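Local coordinates for possible substrate binding protein of ABC transporter system (Rhodopseudomonas palustris, PDB 3N0X), which probably binds a branched-chain amino acid or related solute in the periplasm and delivers it to an ABC transporter for uptake, at residues T24-M29 / F283-G288; L28-E33 / E267-E272; Y256-P261 / N278-F283; A292-T297 / M317-P322. One frame throughout, in Å; residues are numbered along the deposited sequence.

Contact 1: residues T24-M29 / F283-G288; sequences TETGLM and FFTAGG
T24 and F284 share a first torsion in which the leading atom stands beside the backbone N, anti to the carbonyl carbon: chi1 of -63° puts OG1 of T24 there, and chi1 of -61° does the same for CG of F284. OG1 of T24 thereby comes to 3.8 Å from CB of F284, the two side chains crossing obliquely. They meet in a close helix pair built on small residues, within the Venus-flytrap fold of type I periplasmic binding proteins. The short helical segments 24-29 and 283-288 run in roughly the same direction, only 6.5 Å apart at their axes and at a crossing angle of -36°. So close an approach depends on backbone meeting backbone. G27 and G288 each turn toward the opposite helix the position where a side chain would begin, and G27 C lies 3.5 Å from G288 C. The surfaces are joined by CA-H...O contacts in one direction: the carbonyl oxygens of F284, T285 and G288 receive the CA groups of T24, G27 and L28 respectively, the shortest being G27 CA to T285 O at 3.3 Å. T285 lays its methyl CG2 against G27, 3.9 Å from CA, while its hydroxyl turns to D282. Outside the pair, L28 packs on L9 and V49 of the neighbouring strands, and the F284 ring stacks with Y20 near a bound glycerol. A water bridges the two helices, accepting from OG1 of T24, which is also hydrogen-bonded to Y20 O, over 2.7 Å and donating to the carbonyl O of F284 over 2.8 Å.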
loop_
_atom_site.group_PDB
_atom_site.type_symbol
_atom_site.label_atom_id
_atom_site.label_comp_id
_atom_site.label_asym_id
_atom_site.label_seq_id
_atom_site.Cartn_x
_atom_site.Cartn_y
_atom_site.Cartn_z
ATOM N N THR A 24 -9.426 7.266 4.162
ATOM C CA THR A 24 -10.001 5.980 3.808
ATOM C C THR A 24 -11.514 6.147 3.672
ATOM O O THR A 24 -12.106 5.682 2.704
ATOM C CB THR A 24 -9.716 4.933 4.857
ATOM O OG1 THR A 24 -8.309 4.703 4.967
ATOM C CG2 THR A 24 -10.401 3.590 4.479
ATOM N N GLU A 25 -12.143 6.786 4.648
ATOM C CA GLU A 25 -13.605 6.977 4.632
ATOM C C GLU A 25 -14.031 7.793 3.411
ATOM O O GLU A 25 -14.983 7.432 2.734
ATOM C CB GLU A 25 -14.121 7.593 5.934
ATOM C CG GLU A 25 -15.614 7.754 5.932
ATOM C CD GLU A 25 -16.188 8.278 7.235
ATOM O OE1 GLU A 25 -15.430 8.684 8.121
ATOM O OE2 GLU A 25 -17.440 8.319 7.334
ATOM N N THR A 26 -13.337 8.887 3.143
ATOM C CA THR A 26 -13.642 9.678 1.929
ATOM C C THR A 26 -13.591 8.807 0.657
ATOM O O THR A 26 -14.488 8.884 -0.199
ATOM C CB THR A 26 -12.704 10.867 1.803
ATOM O OG1 THR A 26 -12.872 11.711 2.944
ATOM C CG2 THR A 26 -12.940 11.657 0.488
ATOM N N GLY A 27 -12.539 8.000 0.531
ATOM C CA GLY A 27 -12.399 7.131 -0.654
ATOM C C GLY A 27 -13.502 6.108 -0.734
ATOM O O GLY A 27 -14.044 5.822 -1.832
ATOM N N LEU A 28 -13.834 5.489 0.403
ATOM C CA LEU A 28 -14.927 4.520 0.439
ATOM C C LEU A 28 -16.247 5.181 -0.035
ATOM O O LEU A 28 -16.954 4.620 -0.895
ATOM C CB LEU A 28 -15.097 3.963 1.856
ATOM C CG LEU A 28 -16.264 2.984 2.052
ATOM C CD1 LEU A 28 -16.143 1.735 1.158
ATOM C CD2 LEU A 28 -16.411 2.630 3.575
HETATM N N MSE A 29 -16.561 6.375 0.455
HETATM C CA MSE A 29 -17.843 6.984 0.099
HETATM C C MSE A 29 -17.865 7.415 -1.340
HETATM O O MSE A 29 -18.864 7.224 -2.009
HETATM C CB MSE A 29 -18.175 8.157 1.016
HETATM C CG MSE A 29 -18.284 7.763 2.472
HETATM SE SE MSE A 29 -19.286 6.147 2.876
HETATM C CE MSE A 29 -21.025 6.784 2.455
ATOM N N PHE A 283 -2.925 8.081 -0.897
ATOM C CA PHE A 283 -2.945 6.613 -0.779
ATOM C C PHE A 283 -4.274 6.109 -0.233
ATOM O O PHE A 283 -4.875 5.166 -0.756
ATOM C CB PHE A 283 -1.869 6.099 0.213
ATOM C CG PHE A 283 -0.453 5.949 -0.340
ATOM C CD1 PHE A 283 0.039 6.672 -1.418
ATOM C CD2 PHE A 283 0.413 5.081 0.301
ATOM C CE1 PHE A 283 1.386 6.507 -1.836
ATOM C CE2 PHE A 283 1.702 4.874 -0.159
ATOM C CZ PHE A 283 2.188 5.610 -1.208
ATOM N N PHE A 284 -4.661 6.677 0.894
ATOM C CA PHE A 284 -5.765 6.128 1.662
ATOM C C PHE A 284 -7.087 6.322 0.945
ATOM O O PHE A 284 -7.997 5.465 0.995
ATOM C CB PHE A 284 -5.735 6.705 3.085
ATOM C CG PHE A 284 -4.484 6.358 3.805
ATOM C CD1 PHE A 284 -4.338 5.121 4.379
ATOM C CD2 PHE A 284 -3.464 7.282 3.944
ATOM C CE1 PHE A 284 -3.159 4.771 5.046
ATOM C CE2 PHE A 284 -2.275 6.920 4.548
ATOM C CZ PHE A 284 -2.117 5.681 5.094
ATOM N N THR A 285 -7.185 7.433 0.247
ATOM C CA THR A 285 -8.358 7.746 -0.542
ATOM C C THR A 285 -8.489 6.717 -1.660
ATOM O O THR A 285 -9.561 6.130 -1.903
ATOM C CB THR A 285 -8.217 9.101 -1.221
ATOM O OG1 THR A 285 -7.570 10.046 -0.350
ATOM C CG2 THR A 285 -9.596 9.612 -1.624
ATOM N N ALA A 286 -7.401 6.488 -2.377
ATOM C CA ALA A 286 -7.397 5.542 -3.467
ATOM C C ALA A 286 -7.730 4.124 -2.985
ATOM O O ALA A 286 -8.476 3.393 -3.617
ATOM C CB ALA A 286 -6.020 5.550 -4.217
ATOM N N GLY A 287 -7.171 3.739 -1.854
ATOM C CA GLY A 287 -7.464 2.436 -1.285
ATOM C C GLY A 287 -8.884 2.253 -0.783
ATOM O O GLY A 287 -9.501 1.201 -0.997
ATOM N N GLY A 288 -9.450 3.289 -0.181
ATOM C CA GLY A 288 -10.838 3.195 0.257
ATOM C C GLY A 288 -11.766 3.036 -0.919
ATOM O O GLY A 288 -12.734 2.295 -0.864
HETATM O O HOH W 1 -7.414 3.379 2.774
#

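Contact 2: residues L28-E33 / E267-E272; sequences LMMGLE and EWLVTE
M30 and E33 on segment 28-33 face W268, L269 and E272 on segment 267-272; both segments are helical, their axes 11.2 Å apart at closest and their directions 125° apart, a spacing that leaves side chains to fill the gap. M30, a selenomethionine, reaches across it. Its chain bends at chi3 (72°), which sets the terminal CE 3.8 Å from CD1 of L269, with CB of E272, in the conformer described of two deposited, equally near and CZ3 of W268 a little farther off. The indole also approaches backbone, since CZ3 lies 3.5 Å from the carbonyl O of M30. E33, extended beyond CG, meets the adjacent rim atoms of the same indole: its carboxylate carbon lies in the ring plane at the edge, and OE2 comes to 3.5 Å from CZ2. The carboxylate stands almost perpendicular to the indole, 86° between planes. Rim C-H groups carry slight positive charge, so this approach is probably mildly favourable. R276 forms salt bridges with both E33 and E272 and would offset their like charges. Helix 18-35 meets helix 264-277 on this flank, while L28 and L32 pack on strand 45-53 and helix 283-302.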
loop_
_atom_site.group_PDB
_atom_site.type_symbol
_atom_site.label_atom_id
_atom_site.label_comp_id
_atom_site.label_asym_id
_atom_site.label_seq_id
_atom_site.Cartn_x
_atom_site.Cartn_y
_atom_site.Cartn_z
ATOM N N LEU A 28 -13.834 5.489 0.403
ATOM C CA LEU A 28 -14.927 4.520 0.439
ATOM C C LEU A 28 -16.247 5.181 -0.035
ATOM O O LEU A 28 -16.954 4.620 -0.895
ATOM C CB LEU A 28 -15.097 3.963 1.856
ATOM C CG LEU A 28 -16.264 2.984 2.052
ATOM C CD1 LEU A 28 -16.143 1.735 1.158
ATOM C CD2 LEU A 28 -16.411 2.630 3.575
HETATM N N MSE A 29 -16.561 6.375 0.455
HETATM C CA MSE A 29 -17.843 6.984 0.099
HETATM C C MSE A 29 -17.865 7.415 -1.340
HETATM O O MSE A 29 -18.864 7.224 -2.009
HETATM C CB MSE A 29 -18.175 8.157 1.016
HETATM C CG MSE A 29 -18.284 7.763 2.472
HETATM SE SE MSE A 29 -19.286 6.147 2.876
HETATM C CE MSE A 29 -21.025 6.784 2.455
HETATM N N MSE A 30 -16.763 7.974 -1.821
HETATM C CA MSE A 30 -16.661 8.377 -3.236
HETATM C C MSE A 30 -16.689 7.171 -4.173
HETATM O O MSE A 30 -17.275 7.238 -5.262
HETATM C CB MSE A 30 -15.403 9.225 -3.466
HETATM C CG MSE A 30 -15.567 10.590 -2.871
HETATM SE SE MSE A 30 -14.082 11.776 -3.229
HETATM C CE MSE A 30 -14.436 12.072 -5.089
ATOM N N GLY A 31 -16.060 6.064 -3.769
ATOM C CA GLY A 31 -16.125 4.865 -4.559
ATOM C C GLY A 31 -17.516 4.248 -4.679
ATOM O O GLY A 31 -17.907 3.771 -5.752
ATOM N N LEU A 32 -18.266 4.271 -3.569
ATOM C CA LEU A 32 -19.629 3.755 -3.585
ATOM C C LEU A 32 -20.528 4.679 -4.437
ATOM O O LEU A 32 -21.418 4.220 -5.169
ATOM C CB LEU A 32 -20.170 3.625 -2.157
ATOM C CG LEU A 32 -19.488 2.577 -1.258
ATOM C CD1 LEU A 32 -19.982 2.687 0.195
ATOM C CD2 LEU A 32 -19.755 1.123 -1.796
ATOM N N GLU A 33 -20.297 5.979 -4.310
ATOM C CA GLU A 33 -20.972 6.968 -5.151
ATOM C C GLU A 33 -20.702 6.667 -6.651
ATOM O O GLU A 33 -21.618 6.587 -7.493
ATOM C CB GLU A 33 -20.496 8.372 -4.766
ATOM C CG GLU A 33 -20.940 9.445 -5.779
ATOM C CD GLU A 33 -20.343 10.814 -5.503
ATOM O OE1 GLU A 33 -19.590 10.949 -4.504
ATOM O OE2 GLU A 33 -20.618 11.756 -6.296
ATOM N N GLU A 267 -9.539 9.622 -13.082
ATOM C CA GLU A 267 -9.861 10.946 -13.622
ATOM C C GLU A 267 -10.991 11.598 -12.838
ATOM O O GLU A 267 -10.868 12.744 -12.399
ATOM C CB GLU A 267 -10.183 10.836 -15.125
ATOM C CG GLU A 267 -10.816 12.058 -15.780
ATOM C CD GLU A 267 -9.857 13.162 -16.115
ATOM O OE1 GLU A 267 -8.627 13.008 -15.894
ATOM O OE2 GLU A 267 -10.371 14.211 -16.611
ATOM N N TRP A 268 -12.067 10.850 -12.632
ATOM C CA TRP A 268 -13.209 11.342 -11.856
ATOM C C TRP A 268 -12.802 11.630 -10.403
ATOM O O TRP A 268 -13.096 12.692 -9.840
ATOM C CB TRP A 268 -14.377 10.338 -11.930
ATOM C CG TRP A 268 -15.570 10.832 -11.182
ATOM C CD1 TRP A 268 -16.505 11.732 -11.631
ATOM C CD2 TRP A 268 -15.964 10.479 -9.861
ATOM N NE1 TRP A 268 -17.438 11.972 -10.656
ATOM C CE2 TRP A 268 -17.136 11.209 -9.556
ATOM C CE3 TRP A 268 -15.426 9.642 -8.889
ATOM C CZ2 TRP A 268 -17.777 11.115 -8.324
ATOM C CZ3 TRP A 268 -16.073 9.544 -7.659
ATOM C CH2 TRP A 268 -17.240 10.264 -7.393
ATOM N N LEU A 269 -12.091 10.689 -9.809
ATOM C CA LEU A 269 -11.692 10.820 -8.406
ATOM C C LEU A 269 -10.846 12.074 -8.194
ATOM O O LEU A 269 -11.135 12.853 -7.280
ATOM C CB LEU A 269 -10.941 9.582 -7.967
ATOM C CG LEU A 269 -10.322 9.715 -6.550
ATOM C CD1 LEU A 269 -11.340 9.934 -5.454
ATOM C CD2 LEU A 269 -9.498 8.444 -6.274
ATOM N N VAL A 270 -9.845 12.264 -9.038
ATOM C CA VAL A 270 -8.959 13.410 -8.914
ATOM C C VAL A 270 -9.738 14.718 -9.105
ATOM O O VAL A 270 -9.635 15.666 -8.306
ATOM C CB VAL A 270 -7.729 13.309 -9.832
ATOM C CG1 VAL A 270 -6.969 14.670 -9.778
ATOM C CG2 VAL A 270 -6.829 12.159 -9.390
ATOM N N THR A 271 -10.539 14.794 -10.153
ATOM C CA THR A 271 -11.262 16.020 -10.445
ATOM C C THR A 271 -12.265 16.377 -9.361
ATOM O O THR A 271 -12.330 17.530 -8.870
ATOM C CB THR A 271 -11.951 15.892 -11.785
ATOM O OG1 THR A 271 -10.949 15.731 -12.797
ATOM C CG2 THR A 271 -12.789 17.139 -12.099
ATOM N N GLU A 272 -13.025 15.383 -8.919
ATOM C CA GLU A 272 -14.055 15.639 -7.934
ATOM C C GLU A 272 -13.481 15.883 -6.555
ATOM O O GLU A 272 -14.006 16.673 -5.788
ATOM C CB GLU A 272 -15.042 14.474 -7.929
ATOM C CG GLU A 272 -16.334 14.805 -7.278
ATOM C CD GLU A 272 -17.097 15.982 -7.918
ATOM O OE1 GLU A 272 -17.166 16.081 -9.162
ATOM O OE2 GLU A 272 -17.637 16.784 -7.150
#

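Contact 3: residues Y256-P261 / N278-F283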
loop_
_atom_site.group_PDB
_atom_site.type_symbol
_atom_site.label_atom_id
_atom_site.label_comp_id
_atom_site.label_asym_id
_atom_site.label_seq_id
_atom_site.Cartn_x
_atom_site.Cartn_y
_atom_site.Cartn_z
ATOM N N TYR A 256 0.827 4.608 -5.262
ATOM C CA TYR A 256 -0.073 5.591 -5.842
ATOM C C TYR A 256 0.554 6.982 -5.848
ATOM O O TYR A 256 1.328 7.333 -4.968
ATOM C CB TYR A 256 -1.388 5.652 -5.055
ATOM C CG TYR A 256 -2.480 6.551 -5.657
ATOM C CD1 TYR A 256 -3.257 6.142 -6.751
ATOM C CD2 TYR A 256 -2.761 7.793 -5.093
ATOM C CE1 TYR A 256 -4.262 6.968 -7.252
ATOM C CE2 TYR A 256 -3.749 8.609 -5.581
ATOM C CZ TYR A 256 -4.480 8.196 -6.696
ATOM O OH TYR A 256 -5.466 9.041 -7.160
ATOM N N TYR A 257 0.210 7.760 -6.869
ATOM C CA TYR A 257 0.414 9.223 -6.900
ATOM C C TYR A 257 -0.717 9.710 -7.787
ATOM O O TYR A 257 -0.911 9.165 -8.860
ATOM C CB TYR A 257 1.804 9.626 -7.412
ATOM C CG TYR A 257 1.997 11.112 -7.453
ATOM C CD1 TYR A 257 2.266 11.811 -6.293
ATOM C CD2 TYR A 257 1.879 11.819 -8.628
ATOM C CE1 TYR A 257 2.429 13.188 -6.313
ATOM C CE2 TYR A 257 2.054 13.177 -8.677
ATOM C CZ TYR A 257 2.310 13.862 -7.521
ATOM O OH TYR A 257 2.433 15.230 -7.582
ATOM N N TYR A 258 -1.461 10.709 -7.330
ATOM C CA TYR A 258 -2.709 11.092 -7.988
ATOM C C TYR A 258 -2.600 11.328 -9.491
ATOM O O TYR A 258 -3.522 10.999 -10.229
ATOM C CB TYR A 258 -3.354 12.307 -7.305
ATOM C CG TYR A 258 -2.557 13.595 -7.343
ATOM C CD1 TYR A 258 -1.551 13.844 -6.416
ATOM C CD2 TYR A 258 -2.840 14.574 -8.281
ATOM C CE1 TYR A 258 -0.822 15.048 -6.442
ATOM C CE2 TYR A 258 -2.124 15.777 -8.314
ATOM C CZ TYR A 258 -1.115 16.005 -7.395
ATOM O OH TYR A 258 -0.387 17.199 -7.456
ATOM N N ASP A 259 -1.496 11.928 -9.938
ATOM C CA ASP A 259 -1.399 12.356 -11.333
ATOM C C ASP A 259 -0.844 11.269 -12.223
ATOM O O ASP A 259 -0.734 11.470 -13.424
ATOM C CB ASP A 259 -0.549 13.635 -11.468
ATOM C CG ASP A 259 -0.844 14.431 -12.759
ATOM O OD1 ASP A 259 -2.026 14.583 -13.111
ATOM O OD2 ASP A 259 0.111 14.948 -13.392
ATOM N N ILE A 260 -0.506 10.090 -11.668
ATOM C CA ILE A 260 0.012 9.025 -12.530
ATOM C C ILE A 260 -1.046 8.180 -13.274
ATOM O O ILE A 260 -1.004 8.078 -14.503
ATOM C CB ILE A 260 1.052 8.128 -11.815
ATOM C CG1 ILE A 260 2.343 8.926 -11.558
ATOM C CG2 ILE A 260 1.392 6.881 -12.626
ATOM C CD1 ILE A 260 3.430 8.114 -10.857
ATOM N N PRO A 261 -2.016 7.573 -12.565
ATOM C CA PRO A 261 -2.905 6.674 -13.308
ATOM C C PRO A 261 -3.865 7.452 -14.193
ATOM O O PRO A 261 -4.482 8.436 -13.745
ATOM C CB PRO A 261 -3.692 5.940 -12.217
ATOM C CG PRO A 261 -2.838 6.142 -10.938
ATOM C CD PRO A 261 -2.259 7.501 -11.114
ATOM N N ASN A 278 -10.382 20.830 -2.373
ATOM C CA ASN A 278 -9.239 21.655 -2.780
ATOM C C ASN A 278 -7.875 21.037 -2.491
ATOM O O ASN A 278 -6.910 21.733 -2.142
ATOM C CB ASN A 278 -9.372 23.037 -2.148
ATOM C CG ASN A 278 -10.714 23.667 -2.450
ATOM O OD1 ASN A 278 -11.476 24.000 -1.537
ATOM N ND2 ASN A 278 -10.991 23.862 -3.733
ATOM N N ALA A 279 -7.806 19.724 -2.678
ATOM C CA ALA A 279 -6.613 18.944 -2.477
ATOM C C ALA A 279 -6.771 17.670 -3.290
ATOM O O ALA A 279 -7.894 17.255 -3.547
ATOM C CB ALA A 279 -6.431 18.590 -1.003
ATOM N N PRO A 280 -5.661 17.053 -3.696
ATOM C CA PRO A 280 -5.730 15.784 -4.406
ATOM C C PRO A 280 -5.940 14.576 -3.486
ATOM O O PRO A 280 -5.683 14.652 -2.240
ATOM C CB PRO A 280 -4.376 15.688 -5.108
ATOM C CG PRO A 280 -3.509 16.706 -4.480
ATOM C CD PRO A 280 -4.277 17.511 -3.515
ATOM N N PRO A 281 -6.434 13.466 -4.074
ATOM C CA PRO A 281 -6.518 12.226 -3.340
ATOM C C PRO A 281 -5.130 11.695 -3.026
ATOM O O PRO A 281 -4.191 11.924 -3.791
ATOM C CB PRO A 281 -7.245 11.288 -4.303
ATOM C CG PRO A 281 -6.968 11.816 -5.656
ATOM C CD PRO A 281 -6.791 13.307 -5.503
ATOM N N ASP A 282 -5.036 10.953 -1.935
ATOM C CA ASP A 282 -3.772 10.314 -1.486
ATOM C C ASP A 282 -3.955 8.778 -1.400
ATOM O O ASP A 282 -5.002 8.220 -1.800
ATOM C CB ASP A 282 -3.361 10.963 -0.150
ATOM C CG ASP A 282 -1.810 10.996 0.097
ATOM O OD1 ASP A 282 -1.062 10.185 -0.502
ATOM O OD2 ASP A 282 -1.396 11.841 0.957
ATOM N N PHE A 283 -2.925 8.081 -0.897
ATOM C CA PHE A 283 -2.945 6.613 -0.779
ATOM C C PHE A 283 -4.274 6.109 -0.233
ATOM O O PHE A 283 -4.875 5.166 -0.756
ATOM C CB PHE A 283 -1.869 6.099 0.213
ATOM C CG PHE A 283 -0.453 5.949 -0.340
ATOM C CD1 PHE A 283 0.039 6.672 -1.418
ATOM C CD2 PHE A 283 0.413 5.081 0.301
ATOM C CE1 PHE A 283 1.386 6.507 -1.836
ATOM C CE2 PHE A 283 1.702 4.874 -0.159
ATOM C CZ PHE A 283 2.188 5.610 -1.208
HETATM O O HOH W 2 -1.471 11.321 -4.544
#
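Y256 reaches from its backbone across the opposing loop, meeting F283, D282 and P281 in turn. CB begins the path beside the F283 ring, 4.0 Å from CD1. CG stands anti to the backbone N (chi1 -174°); beyond it CD2 passes the carbonyl group of D282, and CE2 lies 3.8 Å from the carbonyl O of P281, which sits in the plane of the ring at its edge. At the tip, OH touches CG of P281 at 3.5 Å, the two side chains crossing at about a right angle, and is hydrogen-bonded to N266. The carbonyl O of Y256 in turn lies near the plane of the F283 ring at its edge, 3.2 Å from CE1, and is hydrogen-bonded by OG1 of T254. In the conformer described here, one of two deposited, Y258 continues the packing with a CH-pi contact: CB of P280 stands over the centre of its ring, 3.5 Å from the centroid. Water links the backbones as well, accepting from Y258 N and donating to P281 O. D282 receives the F283 N-H on OD1 at 2.8 Å, on its anti side and 29° out of the carboxylate plane. The two loops bracket helix 264-277, one leading into it and the other out toward helix 283-302, and V270 of that helix packs on Y256, Y258 and P281. Beyond them, Y257 rests on strand 354-357 and P261 on strand 335-345, placing this proline-rich and tyrosine-rich contact between the helical layer and the antiparallel sheet.

Contact 4: residues A292-T297 / M317-P322; sequences AMAVVT and MEFDTP
F319 presents one ring face to A294, whose CB lies 3.8 Å above the plane, offset toward the rim and 20° off the normal through the centroid, a CH-pi contact. At the edge, in plane, is the carbonyl O of M317, and F328 of the adjoining strand brings a second ring to meet this one. The F319 ring gets there from the crowded position, with CG between the backbone N and carbonyl carbon (chi1 55°). M317, a selenomethionine, covers the next turn: its SE lies 3.9 Å from CG2 of T297, and its CE rests against the carbonyl O of A294. At the other end, selenomethionine M293 folds round a single atom. Its CB is 3.1 Å from the carbonyl O of D320, and the bends at chi2 and chi3 bring CE back to 3.4 Å from that oxygen. Segment 292-297 of helix 283-302 is thereby packed on the hairpin of strands 318-321 and 324-328, its direction 139° from that of strand 318-321. T297 supplies the polar element. Its OG1 donates to M293 O at 2.7 Å, from the opposite face of the carbonyl plane to the T297 N-H, so that two donors grip one oxygen. The same hydroxyl accepts from a water 2.8 Å away, and that water takes the N-H of D320, its O 3.0 Å from D320 N. The two backbone polar groups of D320 therefore fare differently: its N-H is tied to the helix through water, whereas its carbonyl O, buried without a hydrogen-bonding partner in the model, is approached by CB, CG and CE of M293, probably at some energetic cost.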
loop_
_atom_site.group_PDB
_atom_site.type_symbol
_atom_site.label_atom_id
_atom_site.label_comp_id
_atom_site.label_asym_id
_atom_site.label_seq_id
_atom_site.Cartn_x
_atom_site.Cartn_y
_atom_site.Cartn_z
ATOM N N ALA A 292 -14.331 -0.073 -1.940
ATOM C CA ALA A 292 -15.713 0.142 -2.323
ATOM C C ALA A 292 -16.013 -0.656 -3.565
ATOM O O ALA A 292 -17.070 -1.301 -3.701
ATOM C CB ALA A 292 -15.996 1.679 -2.547
HETATM N N MSE A 293 -15.129 -0.521 -4.557
HETATM C CA MSE A 293 -15.331 -1.187 -5.818
HETATM C C MSE A 293 -15.305 -2.708 -5.689
HETATM O O MSE A 293 -16.080 -3.419 -6.344
HETATM C CB MSE A 293 -14.293 -0.739 -6.848
HETATM C CG MSE A 293 -14.426 0.675 -7.267
HETATM SE SE MSE A 293 -16.012 1.172 -8.212
HETATM C CE MSE A 293 -15.768 0.115 -9.794
ATOM N N ALA A 294 -14.419 -3.220 -4.841
ATOM C CA ALA A 294 -14.384 -4.652 -4.570
ATOM C C ALA A 294 -15.736 -5.143 -4.000
ATOM O O ALA A 294 -16.281 -6.150 -4.441
ATOM C CB ALA A 294 -13.267 -4.976 -3.599
ATOM N N VAL A 295 -16.290 -4.418 -3.028
ATOM C CA VAL A 295 -17.562 -4.830 -2.395
ATOM C C VAL A 295 -18.694 -4.812 -3.407
ATOM O O VAL A 295 -19.449 -5.783 -3.510
ATOM C CB VAL A 295 -17.920 -3.945 -1.157
ATOM C CG1 VAL A 295 -19.366 -4.274 -0.667
ATOM C CG2 VAL A 295 -16.902 -4.110 -0.033
ATOM N N VAL A 296 -18.836 -3.734 -4.185
ATOM C CA VAL A 296 -19.947 -3.627 -5.103
ATOM C C VAL A 296 -19.821 -4.696 -6.200
ATOM O O VAL A 296 -20.803 -5.338 -6.555
ATOM C CB VAL A 296 -20.050 -2.224 -5.694
ATOM C CG1 VAL A 296 -21.052 -2.199 -6.877
ATOM C CG2 VAL A 296 -20.444 -1.228 -4.594
ATOM N N THR A 297 -18.614 -4.910 -6.723
ATOM C CA THR A 297 -18.389 -5.885 -7.778
ATOM C C THR A 297 -18.702 -7.312 -7.247
ATOM O O THR A 297 -19.358 -8.097 -7.951
ATOM C CB THR A 297 -16.963 -5.778 -8.264
ATOM O OG1 THR A 297 -16.727 -4.437 -8.731
ATOM C CG2 THR A 297 -16.680 -6.764 -9.391
HETATM N N MSE A 317 -11.406 -12.841 -8.620
HETATM C CA MSE A 317 -12.270 -11.786 -9.158
HETATM C C MSE A 317 -11.480 -10.538 -9.534
HETATM O O MSE A 317 -10.799 -9.956 -8.683
HETATM C CB MSE A 317 -13.346 -11.387 -8.149
HETATM C CG MSE A 317 -14.458 -10.518 -8.733
HETATM SE SE MSE A 317 -15.656 -9.893 -7.349
HETATM C CE MSE A 317 -14.570 -8.521 -6.651
ATOM N N GLU A 318 -11.673 -10.083 -10.768
ATOM C CA GLU A 318 -11.156 -8.785 -11.231
ATOM C C GLU A 318 -12.117 -7.665 -10.864
ATOM O O GLU A 318 -13.342 -7.863 -10.828
ATOM C CB GLU A 318 -10.964 -8.803 -12.742
ATOM C CG GLU A 318 -10.012 -9.868 -13.224
ATOM C CD GLU A 318 -9.622 -9.735 -14.713
ATOM O OE1 GLU A 318 -10.254 -8.933 -15.444
ATOM O OE2 GLU A 318 -8.675 -10.452 -15.132
ATOM N N PHE A 319 -11.571 -6.486 -10.528
ATOM C CA PHE A 319 -12.390 -5.340 -10.316
ATOM C C PHE A 319 -11.635 -4.067 -10.700
ATOM O O PHE A 319 -10.402 -4.054 -10.674
ATOM C CB PHE A 319 -12.899 -5.277 -8.856
ATOM C CG PHE A 319 -11.821 -5.331 -7.798
ATOM C CD1 PHE A 319 -11.183 -6.528 -7.491
ATOM C CD2 PHE A 319 -11.481 -4.193 -7.067
ATOM C CE1 PHE A 319 -10.230 -6.602 -6.528
ATOM C CE2 PHE A 319 -10.503 -4.232 -6.111
ATOM C CZ PHE A 319 -9.837 -5.439 -5.829
ATOM N N ASP A 320 -12.387 -3.030 -11.029
ATOM C CA ASP A 320 -11.826 -1.773 -11.513
ATOM C C ASP A 320 -11.647 -0.819 -10.339
ATOM O O ASP A 320 -12.460 -0.772 -9.396
ATOM C CB ASP A 320 -12.756 -1.140 -12.554
ATOM C CG ASP A 320 -12.908 -1.973 -13.789
ATOM O OD1 ASP A 320 -11.888 -2.541 -14.256
ATOM O OD2 ASP A 320 -14.057 -2.009 -14.290
ATOM N N THR A 321 -10.536 -0.076 -10.375
ATOM C CA THR A 321 -10.171 0.813 -9.279
ATOM C C THR A 321 -9.512 2.088 -9.843
ATOM O O THR A 321 -9.248 2.171 -11.054
ATOM C CB THR A 321 -9.149 0.141 -8.324
ATOM O OG1 THR A 321 -7.880 0.125 -8.953
ATOM C CG2 THR A 321 -9.551 -1.291 -7.926
ATOM N N PRO A 322 -9.184 3.066 -8.972
ATOM C CA PRO A 322 -8.411 4.191 -9.497
ATOM C C PRO A 322 -7.037 3.827 -10.033
ATOM O O PRO A 322 -6.403 4.642 -10.705
ATOM C CB PRO A 322 -8.235 5.124 -8.266
ATOM C CG PRO A 322 -9.423 4.775 -7.382
ATOM C CD PRO A 322 -9.614 3.309 -7.581
HETATM O O HOH W 3 -15.314 -3.588 -10.993
#

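How the contacts relate
Three helices, 18-35, 264-277 and 283-302, tie the four contacts into one packed cluster. Contacts 1 and 2, with centres about 9 Å apart, lie on successive turns of helix 18-35 and touch where T285 CG2 comes to 4.2 Å from L269 CD1. Contact 3, its centre about 11 Å from each of theirs, shares F283 with contact 1 and meets contact 2 through V270. Contact 4 extends helix 283-302 to the hairpin, and A292 CB, 3.5 Å from L28 O, joins it to the first helix. A glycerol, probably from the crystallisation liquor, lies about 3 Å from the F284 side chain and about 4 Å from that of F283, so contacts 1 and 3 may border a ligand pocket, whereas contacts 2 and 4 are structural packing.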